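Local coordinates for 5' nucleotidase family protein (Staphylococcus aureus subsp. aureus, PDB 4Q7F) that belongs to the 5' nucleotidase family, pairing a calcineurin-like metallophosphoesterase domain that holds manganese and magnesium with a 5'-nucleotidase C-terminal domain, at residues D72-G76 with N113-L119; G88-P92 with D121-R125; K401-E405 with Y437-Y442; S441-G447 with D522-K527. Where two conformers were deposited one is given. Residues are numbered along the deposited sequence.

Interaction 1: D72-G76 with N113-L119. With MN (manganese (II) ion), chain C; MG (magnesium ion), chain B.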
loop_
_atom_site.group_PDB
_atom_site.type_symbol
_atom_site.label_atom_id
_atom_site.label_comp_id
_atom_site.label_asym_id
_atom_site.label_seq_id
_atom_site.Cartn_x
_atom_site.Cartn_y
_atom_site.Cartn_z
ATOM N N ASP A 72 0.701 -6.900 -4.568
ATOM C CA ASP A 72 0.519 -5.456 -4.757
ATOM C C ASP A 72 1.021 -5.078 -6.123
ATOM O O ASP A 72 1.875 -4.189 -6.277
ATOM C CB ASP A 72 1.168 -4.616 -3.644
ATOM C CG ASP A 72 0.269 -4.480 -2.412
ATOM O OD1 ASP A 72 -0.816 -5.117 -2.381
ATOM O OD2 ASP A 72 0.652 -3.746 -1.472
ATOM N N PHE A 73 0.462 -5.749 -7.119
ATOM C CA PHE A 73 0.829 -5.528 -8.503
ATOM C C PHE A 73 -0.291 -4.941 -9.355
ATOM O O PHE A 73 -0.049 -4.462 -10.457
ATOM C CB PHE A 73 1.269 -6.848 -9.166
ATOM C CG PHE A 73 0.168 -7.875 -9.317
ATOM C CD1 PHE A 73 -0.628 -7.901 -10.454
ATOM C CD2 PHE A 73 -0.061 -8.815 -8.334
ATOM C CE1 PHE A 73 -1.622 -8.830 -10.591
ATOM C CE2 PHE A 73 -1.040 -9.766 -8.477
ATOM C CZ PHE A 73 -1.834 -9.769 -9.605
ATOM N N LEU A 74 -1.503 -4.944 -8.852
ATOM C CA LEU A 74 -2.653 -4.535 -9.667
ATOM C C LEU A 74 -3.118 -3.111 -9.443
ATOM O O LEU A 74 -3.891 -2.577 -10.227
ATOM C CB LEU A 74 -3.772 -5.548 -9.406
ATOM C CG LEU A 74 -5.001 -5.598 -10.288
ATOM C CD1 LEU A 74 -4.627 -5.854 -11.739
ATOM C CD2 LEU A 74 -5.893 -6.712 -9.745
ATOM N N GLN A 75 -2.628 -2.485 -8.384
ATOM C CA GLN A 75 -3.001 -1.112 -8.041
ATOM C C GLN A 75 -1.773 -0.347 -7.574
ATOM O O GLN A 75 -0.822 -0.934 -7.056
ATOM C CB GLN A 75 -4.042 -1.139 -6.910
ATOM C CG GLN A 75 -4.583 0.224 -6.448
ATOM C CD GLN A 75 -3.641 0.990 -5.524
ATOM O OE1 GLN A 75 -2.759 0.412 -4.879
ATOM N NE2 GLN A 75 -3.835 2.305 -5.445
ATOM N N GLY A 76 -1.782 0.970 -7.766
ATOM C CA GLY A 76 -0.730 1.777 -7.222
ATOM C C GLY A 76 -0.343 2.990 -8.002
ATOM O O GLY A 76 -0.241 4.055 -7.449
ATOM N N ASN A 113 -8.571 -3.856 -4.347
ATOM C CA ASN A 113 -9.000 -2.462 -4.478
ATOM C C ASN A 113 -10.016 -2.162 -5.562
ATOM O O ASN A 113 -10.712 -1.174 -5.460
ATOM C CB ASN A 113 -7.798 -1.524 -4.761
ATOM C CG ASN A 113 -6.965 -1.181 -3.520
ATOM O OD1 ASN A 113 -6.035 -0.369 -3.622
ATOM N ND2 ASN A 113 -7.299 -1.746 -2.361
ATOM N N TYR A 114 -10.060 -2.960 -6.621
ATOM C CA TYR A 114 -10.987 -2.690 -7.718
ATOM C C TYR A 114 -12.116 -3.701 -7.827
ATOM O O TYR A 114 -12.796 -3.764 -8.854
ATOM C CB TYR A 114 -10.217 -2.661 -9.043
ATOM C CG TYR A 114 -9.121 -1.614 -9.117
ATOM C CD1 TYR A 114 -9.427 -0.262 -9.101
ATOM C CD2 TYR A 114 -7.784 -1.984 -9.227
ATOM C CE1 TYR A 114 -8.437 0.696 -9.182
ATOM C CE2 TYR A 114 -6.780 -1.036 -9.313
ATOM C CZ TYR A 114 -7.106 0.299 -9.296
ATOM O OH TYR A 114 -6.101 1.244 -9.393
ATOM N N GLY A 115 -12.327 -4.492 -6.781
ATOM C CA GLY A 115 -13.390 -5.485 -6.788
ATOM C C GLY A 115 -12.921 -6.903 -7.051
ATOM O O GLY A 115 -11.881 -7.128 -7.675
ATOM N N LEU A 116 -13.719 -7.871 -6.595
ATOM C CA LEU A 116 -13.363 -9.257 -6.729
ATOM C C LEU A 116 -13.396 -9.753 -8.178
ATOM O O LEU A 116 -12.503 -10.494 -8.572
ATOM C CB LEU A 116 -14.216 -10.127 -5.804
ATOM C CG LEU A 116 -13.687 -11.542 -5.573
ATOM C CD1 LEU A 116 -12.277 -11.486 -5.007
ATOM C CD2 LEU A 116 -14.611 -12.339 -4.642
ATOM N N PRO A 117 -14.419 -9.352 -8.977
ATOM C CA PRO A 117 -14.463 -9.773 -10.377
ATOM C C PRO A 117 -13.259 -9.284 -11.193
ATOM O O PRO A 117 -12.760 -10.011 -12.056
ATOM C CB PRO A 117 -15.763 -9.142 -10.908
ATOM C CG PRO A 117 -16.603 -8.933 -9.714
ATOM C CD PRO A 117 -15.647 -8.637 -8.584
ATOM N N TYR A 118 -12.812 -8.064 -10.935
ATOM C CA TYR A 118 -11.648 -7.522 -11.614
ATOM C C TYR A 118 -10.425 -8.398 -11.268
ATOM O O TYR A 118 -9.694 -8.810 -12.151
ATOM C CB TYR A 118 -11.437 -6.076 -11.207
ATOM C CG TYR A 118 -10.334 -5.361 -11.948
ATOM C CD1 TYR A 118 -10.555 -4.807 -13.211
ATOM C CD2 TYR A 118 -9.089 -5.195 -11.369
ATOM C CE1 TYR A 118 -9.544 -4.132 -13.872
ATOM C CE2 TYR A 118 -8.093 -4.514 -12.008
ATOM C CZ TYR A 118 -8.315 -3.993 -13.261
ATOM O OH TYR A 118 -7.288 -3.323 -13.879
ATOM N N LEU A 119 -10.271 -8.746 -9.987
ATOM C CA LEU A 119 -9.164 -9.604 -9.549
ATOM C C LEU A 119 -9.239 -10.998 -10.182
ATOM O O LEU A 119 -8.254 -11.481 -10.762
ATOM C CB LEU A 119 -9.141 -9.727 -8.032
ATOM C CG LEU A 119 -8.047 -10.634 -7.459
ATOM C CD1 LEU A 119 -6.662 -10.206 -7.945
ATOM C CD2 LEU A 119 -8.101 -10.661 -5.942
HETATM MN MN MN C . 2.267 -2.323 -1.179
HETATM MG MG MG B . 0.418 -4.404 0.702
HETATM O O HOH W 1 -5.294 -1.957 -12.493
HETATM O O HOH W 2 -3.713 2.967 -8.782
HETATM O O HOH W 3 1.512 -2.376 0.954
HETATM O O HOH W 4 0.935 -0.385 -0.524
#
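Leu-74 is the residue most deeply engaged, its side chain directed at the start of helix 116-125. Its CG lies 3.7 Å from CE2 at the edge of the Tyr-118 ring, and its CD2 is 4.0 Å from CD1 of Leu-119, so the leucine fills the space between two successive helix residues. The carbonyl end of Leu-74 faces Tyr-114: its O stands 3.4 Å from CE2, near the plane of that ring. Leu-74 O also accepts from water 1 at 2.7 Å, and this water is 2.8 Å from Tyr-118 OH, a bridge between loop and helix. The loop follows strand 65-69 of a calcineurin-like metallophosphoesterase domain, and Asp-72 in this loop bridges the two metals through OD2, 2.2 Å from MN and 2.3 Å from MG. Asp-27, His-29 and His-249 complete the protein ligands of manganese; Asn-109, His-207 and His-247 those of magnesium. Gln-75 packs through its aliphatic part, CG lying 3.5 Å from Tyr-114 OH and 3.2 Å from OD1 of Asn-113, an oxygen hydrogen-bonded to His-110. Tyr-114 OH also shares water 2 with the backbone N of Gly-76, each 3.0 Å from the water.

Interaction 2: G88-P92 with D121-R125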
loop_
_atom_site.group_PDB
_atom_site.type_symbol
_atom_site.label_atom_id
_atom_site.label_comp_id
_atom_site.label_asym_id
_atom_site.label_seq_id
_atom_site.Cartn_x
_atom_site.Cartn_y
_atom_site.Cartn_z
ATOM N N GLY A 88 -11.186 -0.713 -18.587
ATOM C CA GLY A 88 -11.639 -1.282 -17.329
ATOM C C GLY A 88 -10.962 -2.652 -17.189
ATOM O O GLY A 88 -11.190 -3.367 -16.226
ATOM N N SER A 89 -10.124 -3.005 -18.164
ATOM C CA SER A 89 -9.417 -4.286 -18.184
ATOM C C SER A 89 -7.980 -4.155 -17.695
ATOM O O SER A 89 -7.310 -3.157 -17.946
ATOM C CB SER A 89 -9.388 -4.837 -19.593
ATOM O OG SER A 89 -8.692 -6.079 -19.647
ATOM N N SER A 90 -7.518 -5.176 -16.992
ATOM C CA SER A 90 -6.146 -5.237 -16.530
ATOM C C SER A 90 -5.243 -5.847 -17.651
ATOM O O SER A 90 -4.054 -5.973 -17.468
ATOM C CB SER A 90 -6.059 -6.119 -15.286
ATOM O OG SER A 90 -6.502 -7.446 -15.571
ATOM N N GLN A 91 -5.803 -6.184 -18.809
ATOM C CA GLN A 91 -5.011 -6.857 -19.850
ATOM C C GLN A 91 -3.663 -6.183 -20.194
ATOM O O GLN A 91 -2.647 -6.867 -20.262
ATOM C CB GLN A 91 -5.827 -7.094 -21.129
ATOM C CG GLN A 91 -5.120 -8.018 -22.121
ATOM C CD GLN A 91 -5.038 -9.444 -21.601
ATOM O OE1 GLN A 91 -6.057 -10.037 -21.248
ATOM N NE2 GLN A 91 -3.841 -10.012 -21.578
ATOM N N PRO A 92 -3.651 -4.849 -20.425
ATOM C CA PRO A 92 -2.359 -4.218 -20.747
ATOM C C PRO A 92 -1.276 -4.480 -19.696
ATOM O O PRO A 92 -0.116 -4.693 -20.033
ATOM C CB PRO A 92 -2.706 -2.741 -20.865
ATOM C CG PRO A 92 -4.159 -2.722 -21.287
ATOM C CD PRO A 92 -4.795 -3.933 -20.645
ATOM N N ASP A 121 -10.769 -12.018 -12.887
ATOM C CA ASP A 121 -10.472 -11.903 -14.326
ATOM C C ASP A 121 -8.947 -11.782 -14.566
ATOM O O ASP A 121 -8.392 -12.357 -15.513
ATOM C CB ASP A 121 -11.171 -10.682 -14.910
ATOM C CG ASP A 121 -10.854 -10.476 -16.364
ATOM O OD1 ASP A 121 -11.259 -11.325 -17.182
ATOM O OD2 ASP A 121 -10.192 -9.452 -16.699
ATOM N N THR A 122 -8.288 -10.998 -13.719
ATOM C CA THR A 122 -6.849 -10.812 -13.789
ATOM C C THR A 122 -6.120 -12.157 -13.598
ATOM O O THR A 122 -5.276 -12.569 -14.449
ATOM C CB THR A 122 -6.394 -9.751 -12.751
ATOM O OG1 THR A 122 -6.921 -8.475 -13.130
ATOM C CG2 THR A 122 -4.899 -9.642 -12.673
ATOM N N LEU A 123 -6.487 -12.896 -12.551
ATOM C CA LEU A 123 -5.823 -14.167 -12.295
ATOM C C LEU A 123 -5.941 -15.149 -13.449
ATOM O O LEU A 123 -5.002 -15.897 -13.713
ATOM C CB LEU A 123 -6.313 -14.827 -11.008
ATOM C CG LEU A 123 -6.140 -13.979 -9.733
ATOM C CD1 LEU A 123 -6.542 -14.759 -8.488
ATOM C CD2 LEU A 123 -4.725 -13.489 -9.613
ATOM N N ARG A 124 -7.086 -15.163 -14.131
ATOM C CA ARG A 124 -7.260 -16.100 -15.242
ATOM C C ARG A 124 -6.548 -15.643 -16.520
ATOM O O ARG A 124 -6.284 -16.453 -17.393
ATOM C CB ARG A 124 -8.745 -16.461 -15.486
ATOM C CG ARG A 124 -9.712 -15.323 -15.762
ATOM C CD ARG A 124 -11.133 -15.856 -16.025
ATOM N NE ARG A 124 -12.119 -14.770 -16.072
ATOM C CZ ARG A 124 -12.875 -14.359 -15.049
ATOM N NH1 ARG A 124 -13.710 -13.342 -15.226
ATOM N NH2 ARG A 124 -12.812 -14.942 -13.853
ATOM N N ARG A 125 -6.236 -14.353 -16.615
ATOM C CA ARG A 125 -5.518 -13.811 -17.770
ATOM C C ARG A 125 -3.967 -14.041 -17.638
ATOM O O ARG A 125 -3.255 -14.092 -18.637
ATOM C CB ARG A 125 -5.805 -12.314 -17.957
ATOM C CG ARG A 125 -7.195 -11.973 -18.486
ATOM C CD ARG A 125 -7.400 -10.448 -18.521
ATOM N NE ARG A 125 -8.733 -10.047 -19.002
ATOM C CZ ARG A 125 -9.100 -9.968 -20.285
ATOM N NH1 ARG A 125 -8.257 -10.281 -21.262
ATOM N NH2 ARG A 125 -10.334 -9.586 -20.596
HETATM O O HOH W 5 -9.610 -6.896 -15.823
HETATM O O HOH W 6 -4.146 -13.209 -21.047
#
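The turn at residues 88-90 leads into helix 91-99 and lies against the C-terminal end of helix 116-125, with the CA atoms of Ser-90 and Thr-122 6.3 Å apart and those of Gln-91 and Arg-125 7.3 Å apart. Ahead of helix 91-99, Ser-89 OG accepts from Gln-91 N at 3.0 Å, a capping bond that satisfies an amide at the helix start. Within the other helix, Arg-125 N donates to Thr-122 O at 3.0 Å and, weakly, to Asp-121 O at 3.1 Å. Ser-90 points its side chain at this helix and donates from OG to Thr-122 OG1 at 2.7 Å; Thr-122 OG1 is also hydrogen-bonded to Tyr-118 O. Here two helices of the calcineurin-like phosphoesterase domain are joined through the N-terminal end of one and the C-terminal end of the other, and Val-94, a turn further along helix 91-99, touches both Thr-122 and Arg-125. Asp-121 and Arg-125 form a salt bridge, OD2 to NE 2.8 Å, which holds the guanidinium over Ser-89, whose OG is 4.0 Å from Arg-125 CZ above one face. Water 5 accepts from Ser-90 N at 2.9 Å and donates to Asp-121 OD2 at 2.8 Å. Water 6 similarly joins Gln-91 NE2, at 3.3 Å, to Arg-125 O, at 2.7 Å; Gln-91 NE2 is further hydrogen-bonded to Asp-95.

Interaction 3: K401-E405 with Y437-Y442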
loop_
_atom_site.group_PDB
_atom_site.type_symbol
_atom_site.label_atom_id
_atom_site.label_comp_id
_atom_site.label_asym_id
_atom_site.label_seq_id
_atom_site.Cartn_x
_atom_site.Cartn_y
_atom_site.Cartn_z
ATOM N N LYS A 401 -13.629 13.343 19.127
ATOM C CA LYS A 401 -12.396 13.695 19.817
ATOM C C LYS A 401 -11.389 12.553 19.772
ATOM O O LYS A 401 -10.206 12.806 19.683
ATOM C CB LYS A 401 -12.648 14.107 21.264
ATOM C CG LYS A 401 -11.374 14.459 22.016
ATOM C CD LYS A 401 -11.707 15.062 23.375
ATOM C CE LYS A 401 -10.462 15.402 24.165
ATOM N NZ LYS A 401 -9.712 14.198 24.593
ATOM N N GLU A 402 -11.849 11.314 19.896
ATOM C CA GLU A 402 -10.955 10.159 19.850
ATOM C C GLU A 402 -10.242 10.072 18.505
ATOM O O GLU A 402 -9.088 9.670 18.422
ATOM C CB GLU A 402 -11.727 8.851 20.061
ATOM C CG GLU A 402 -12.189 8.639 21.469
ATOM C CD GLU A 402 -12.926 7.323 21.638
ATOM O OE1 GLU A 402 -12.856 6.458 20.740
ATOM O OE2 GLU A 402 -13.586 7.177 22.670
ATOM N N ALA A 403 -10.956 10.423 17.445
ATOM C CA ALA A 403 -10.374 10.391 16.110
ATOM C C ALA A 403 -9.334 11.513 16.007
ATOM O O ALA A 403 -8.256 11.286 15.544
ATOM C CB ALA A 403 -11.445 10.564 15.053
ATOM N N ILE A 404 -9.633 12.708 16.521
ATOM C CA ILE A 404 -8.648 13.802 16.414
ATOM C C ILE A 404 -7.437 13.468 17.297
ATOM O O ILE A 404 -6.327 13.819 16.954
ATOM C CB ILE A 404 -9.243 15.191 16.737
ATOM C CG1 ILE A 404 -10.390 15.513 15.778
ATOM C CG2 ILE A 404 -8.193 16.271 16.567
ATOM C CD1 ILE A 404 -11.201 16.751 16.136
ATOM N N GLU A 405 -7.648 12.781 18.422
ATOM C CA GLU A 405 -6.526 12.399 19.284
ATOM C C GLU A 405 -5.634 11.358 18.550
ATOM O O GLU A 405 -4.416 11.332 18.719
ATOM C CB GLU A 405 -7.032 11.830 20.604
ATOM C CG GLU A 405 -7.712 12.840 21.534
ATOM C CD GLU A 405 -6.752 13.800 22.219
ATOM O OE1 GLU A 405 -5.554 13.746 21.922
ATOM O OE2 GLU A 405 -7.189 14.645 23.079
ATOM N N TYR A 437 -8.762 17.890 9.654
ATOM C CA TYR A 437 -10.214 17.982 9.740
ATOM C C TYR A 437 -10.777 19.335 9.353
ATOM O O TYR A 437 -10.168 20.373 9.577
ATOM C CB TYR A 437 -10.677 17.662 11.179
ATOM C CG TYR A 437 -10.274 16.284 11.650
ATOM C CD1 TYR A 437 -8.979 16.026 12.083
ATOM C CD2 TYR A 437 -11.211 15.246 11.713
ATOM C CE1 TYR A 437 -8.603 14.763 12.520
ATOM C CE2 TYR A 437 -10.842 13.980 12.131
ATOM C CZ TYR A 437 -9.543 13.749 12.530
ATOM O OH TYR A 437 -9.207 12.517 12.962
ATOM N N GLY A 438 -11.964 19.298 8.778
ATOM C CA GLY A 438 -12.694 20.506 8.392
ATOM C C GLY A 438 -14.066 20.544 9.045
ATOM O O GLY A 438 -14.720 19.498 9.267
ATOM N N GLY A 439 -14.524 21.753 9.360
ATOM C CA GLY A 439 -15.815 21.907 9.967
ATOM C C GLY A 439 -15.712 21.952 11.467
ATOM O O GLY A 439 -16.669 22.327 12.129
ATOM N N VAL A 440 -14.547 21.570 11.992
ATOM C CA VAL A 440 -14.292 21.590 13.414
ATOM C C VAL A 440 -12.943 22.258 13.625
ATOM O O VAL A 440 -11.990 21.959 12.911
ATOM C CB VAL A 440 -14.297 20.167 14.035
ATOM C CG1 VAL A 440 -13.278 19.253 13.387
ATOM C CG2 VAL A 440 -14.054 20.204 15.529
ATOM N N SER A 441 -12.887 23.198 14.570
ATOM C CA SER A 441 -11.659 23.871 14.921
ATOM C C SER A 441 -11.160 23.233 16.211
ATOM O O SER A 441 -11.960 22.767 17.027
ATOM C CB SER A 441 -11.852 25.391 15.074
ATOM O OG SER A 441 -12.687 25.683 16.154
ATOM N N TYR A 442 -9.844 23.229 16.389
ATOM C CA TYR A 442 -9.196 22.559 17.527
ATOM C C TYR A 442 -7.743 22.965 17.701
ATOM O O TYR A 442 -7.108 23.530 16.811
ATOM C CB TYR A 442 -9.281 21.031 17.353
ATOM C CG TYR A 442 -8.763 20.532 16.010
ATOM C CD1 TYR A 442 -9.556 20.608 14.865
ATOM C CD2 TYR A 442 -7.494 19.952 15.884
ATOM C CE1 TYR A 442 -9.087 20.155 13.629
ATOM C CE2 TYR A 442 -7.029 19.500 14.654
ATOM C CZ TYR A 442 -7.833 19.599 13.528
ATOM O OH TYR A 442 -7.367 19.141 12.296
#
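Tyr-437 lies next to the end of edge strand 435-438 of a mixed sheet in the 5'-nucleotidase C-terminal domain, and its side chain reaches across to helix 397-408. Ile-404 CG1 sits almost squarely over the ring, 3.7 Å from the centroid of Tyr-437 and 10° off the normal, a CH-pi contact. At the far end of the ring, Tyr-437 OH lies 3.6 Å from Ala-403 CB and is hydrogen-bonded to Ser-407, one turn further along the helix. Gly-438 pairs by backbone hydrogen bonds with Ala-360 of the neighbouring strand. At Gly-439, with phi 94° and psi -14°, the chain turns in a conformation in which a CB would be jammed against the preceding carbonyl, and it then passes toward strand 441-445 of a second sheet. Val-440 points back to the helix, its CG1 4.3 Å from Ile-404 CD1. The side chain of Ser-441 is directed away, whereas that of Tyr-442 returns to Ile-404, which thus packs against two tyrosines: CG2 lies over the Tyr-442 ring, 4.2 Å from its centroid and 27° off the normal. The Tyr-442 hydroxyl closes the turn, with Tyr-437 N donating to Tyr-442 OH at 3.2 Å.

Interaction 4: S441-G447 with D522-K527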
loop_
_atom_site.group_PDB
_atom_site.type_symbol
_atom_site.label_atom_id
_atom_site.label_comp_id
_atom_site.label_asym_id
_atom_site.label_seq_id
_atom_site.Cartn_x
_atom_site.Cartn_y
_atom_site.Cartn_z
ATOM N N SER A 441 -12.887 23.198 14.570
ATOM C CA SER A 441 -11.659 23.871 14.921
ATOM C C SER A 441 -11.160 23.233 16.211
ATOM O O SER A 441 -11.960 22.767 17.027
ATOM C CB SER A 441 -11.852 25.391 15.074
ATOM O OG SER A 441 -12.687 25.683 16.154
ATOM N N TYR A 442 -9.844 23.229 16.389
ATOM C CA TYR A 442 -9.196 22.559 17.527
ATOM C C TYR A 442 -7.743 22.965 17.701
ATOM O O TYR A 442 -7.108 23.530 16.811
ATOM C CB TYR A 442 -9.281 21.031 17.353
ATOM C CG TYR A 442 -8.763 20.532 16.010
ATOM C CD1 TYR A 442 -9.556 20.608 14.865
ATOM C CD2 TYR A 442 -7.494 19.952 15.884
ATOM C CE1 TYR A 442 -9.087 20.155 13.629
ATOM C CE2 TYR A 442 -7.029 19.500 14.654
ATOM C CZ TYR A 442 -7.833 19.599 13.528
ATOM O OH TYR A 442 -7.367 19.141 12.296
ATOM N N THR A 443 -7.227 22.649 18.877
ATOM C CA THR A 443 -5.890 22.948 19.263
ATOM C C THR A 443 -5.271 21.637 19.707
ATOM O O THR A 443 -5.866 20.899 20.508
ATOM C CB THR A 443 -5.857 23.903 20.482
ATOM O OG1 THR A 443 -6.486 25.147 20.150
ATOM C CG2 THR A 443 -4.416 24.165 20.906
ATOM N N ILE A 444 -4.108 21.314 19.145
ATOM C CA ILE A 444 -3.368 20.126 19.539
ATOM C C ILE A 444 -2.169 20.565 20.368
ATOM O O ILE A 444 -1.398 21.402 19.924
ATOM C CB ILE A 444 -2.881 19.316 18.316
ATOM C CG1 ILE A 444 -4.069 18.694 17.565
ATOM C CG2 ILE A 444 -1.948 18.225 18.788
ATOM C CD1 ILE A 444 -3.684 17.993 16.244
ATOM N N HIS A 445 -2.034 20.012 21.569
ATOM C CA HIS A 445 -0.913 20.289 22.474
ATOM C C HIS A 445 -0.013 19.061 22.486
ATOM O O HIS A 445 -0.244 18.128 23.244
ATOM C CB HIS A 445 -1.415 20.584 23.890
ATOM C CG HIS A 445 -2.085 21.912 24.024
ATOM N ND1 HIS A 445 -1.378 23.078 24.199
ATOM C CD2 HIS A 445 -3.390 22.268 23.997
ATOM C CE1 HIS A 445 -2.212 24.097 24.276
ATOM N NE2 HIS A 445 -3.439 23.630 24.168
ATOM N N VAL A 446 1.031 19.087 21.668
ATOM C CA VAL A 446 1.915 17.910 21.473
ATOM C C VAL A 446 2.691 17.519 22.745
ATOM O O VAL A 446 2.979 16.367 22.951
ATOM C CB VAL A 446 2.854 18.130 20.268
ATOM C CG1 VAL A 446 3.625 16.847 19.930
ATOM C CG2 VAL A 446 2.029 18.575 19.059
ATOM N N GLY A 447 2.954 18.474 23.621
ATOM C CA GLY A 447 3.671 18.178 24.864
ATOM C C GLY A 447 2.851 17.367 25.871
ATOM O O GLY A 447 3.392 16.891 26.859
ATOM N N ASP A 522 -9.329 25.069 10.429
ATOM C CA ASP A 522 -8.894 26.050 11.363
ATOM C C ASP A 522 -8.439 25.306 12.614
ATOM O O ASP A 522 -9.262 24.868 13.416
ATOM C CB ASP A 522 -10.081 26.961 11.649
ATOM C CG ASP A 522 -9.772 28.034 12.660
ATOM O OD1 ASP A 522 -8.609 28.171 13.048
ATOM O OD2 ASP A 522 -10.711 28.737 13.049
ATOM N N PHE A 523 -7.129 25.131 12.751
ATOM C CA PHE A 523 -6.563 24.402 13.883
ATOM C C PHE A 523 -5.158 24.894 14.159
ATOM O O PHE A 523 -4.582 25.612 13.355
ATOM C CB PHE A 523 -6.546 22.890 13.623
ATOM C CG PHE A 523 -5.573 22.452 12.561
ATOM C CD1 PHE A 523 -5.888 22.561 11.213
ATOM C CD2 PHE A 523 -4.338 21.901 12.914
ATOM C CE1 PHE A 523 -4.988 22.142 10.236
ATOM C CE2 PHE A 523 -3.432 21.484 11.948
ATOM C CZ PHE A 523 -3.756 21.608 10.608
ATOM N N LYS A 524 -4.616 24.482 15.291
ATOM C CA LYS A 524 -3.304 24.909 15.724
ATOM C C LYS A 524 -2.621 23.755 16.361
ATOM O O LYS A 524 -3.265 22.965 17.060
ATOM C CB LYS A 524 -3.422 25.979 16.827
ATOM C CG LYS A 524 -4.320 27.130 16.493
ATOM C CD LYS A 524 -4.480 28.043 17.700
ATOM C CE LYS A 524 -5.603 29.017 17.477
ATOM N NZ LYS A 524 -5.809 29.858 18.698
ATOM N N VAL A 525 -1.311 23.668 16.153
ATOM C CA VAL A 525 -0.503 22.614 16.753
ATOM C C VAL A 525 0.666 23.269 17.419
ATOM O O VAL A 525 1.346 24.070 16.812
ATOM C CB VAL A 525 -0.002 21.617 15.711
ATOM C CG1 VAL A 525 0.804 20.513 16.387
ATOM C CG2 VAL A 525 -1.191 21.043 14.987
ATOM N N GLU A 526 0.871 22.952 18.682
ATOM C CA GLU A 526 1.939 23.548 19.431
ATOM C C GLU A 526 2.228 22.626 20.583
ATOM O O GLU A 526 1.571 21.597 20.716
ATOM C CB GLU A 526 1.490 24.909 19.926
ATOM C CG GLU A 526 0.354 24.856 20.933
ATOM C CD GLU A 526 -0.148 26.232 21.288
ATOM O OE1 GLU A 526 0.206 26.722 22.386
ATOM O OE2 GLU A 526 -0.841 26.843 20.444
ATOM N N LYS A 527 3.209 22.962 21.413
ATOM C CA LYS A 527 3.489 22.134 22.585
ATOM C C LYS A 527 2.263 22.076 23.495
ATOM O O LYS A 527 1.486 23.034 23.498
ATOM C CB LYS A 527 4.650 22.690 23.408
ATOM C CG LYS A 527 6.039 22.571 22.803
ATOM C CD LYS A 527 7.047 23.059 23.836
ATOM C CE LYS A 527 8.481 22.861 23.410
ATOM N NZ LYS A 527 9.367 23.162 24.561
ATOM O OXT LYS A 527 2.024 21.125 24.263
#
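Ser-441 opens the pairing loosely, its CA 3.0 Å from Asp-522 O in a CA-H...O contact. Tyr-442 N donates only weakly to that same Asp-522 O, at 3.4 Å, but Tyr-442 O takes a firmer bond from Lys-524 N at 3.1 Å. The Tyr-442 ring receives Phe-523 CB over its face, 3.5 Å from the centroid; the two rings are nearly parallel, at 10°, yet slid so far apart, with centroids 5.2 Å distant, that they barely overlap. Thr-443 lies on the other face of the sheet beside Lys-524, and its OG1 is hydrogen-bonded to Asn-456. The ladder is parallel, the strand axes 7° apart in direction and 4.7 Å at closest approach, and it adds the C-terminal strand 522-526 to the edge of a mixed sheet in which strand 454-459 pairs with the other side of 441-445. Ile-444 shows the parallel pattern clearly: its N donates to Lys-524 O at 2.8 Å and its O accepts from Glu-526 N at 3.0 Å, while its CB packs 4.1 Å from Val-525 CG2. His-445 ND1 donates to the terminal Lys-527 O at 2.9 Å. Val-446 N binds Glu-526 O at 2.7 Å, and Val-446 CG2 lies 3.5 Å from Val-525 CG1. Gly-447 N donates to Lys-527 OXT at 2.9 Å, where a CB would clash with this carboxylate oxygen.

From the N terminus, interaction 1 closes the excursion from the metal-bearing loop through helices 78-85 and 91-99 to the start of helix 116-125. Interaction 2 opens inside that excursion and closes further along the same helix, so the two cross; they touch directly, with Tyr-118 OH 3.4 Å from Ser-90 CB. Both belong to the phosphoesterase domain. In the C-terminal domain, interaction 3 brings helix 397-408 to the junction of strands 435-438 and 441-445, and interaction 4 follows in series, returning the chain's end to strand 441-445. They share Ser-441 and Tyr-442. Centres of interactions 1 and 4 are about 38 Å apart.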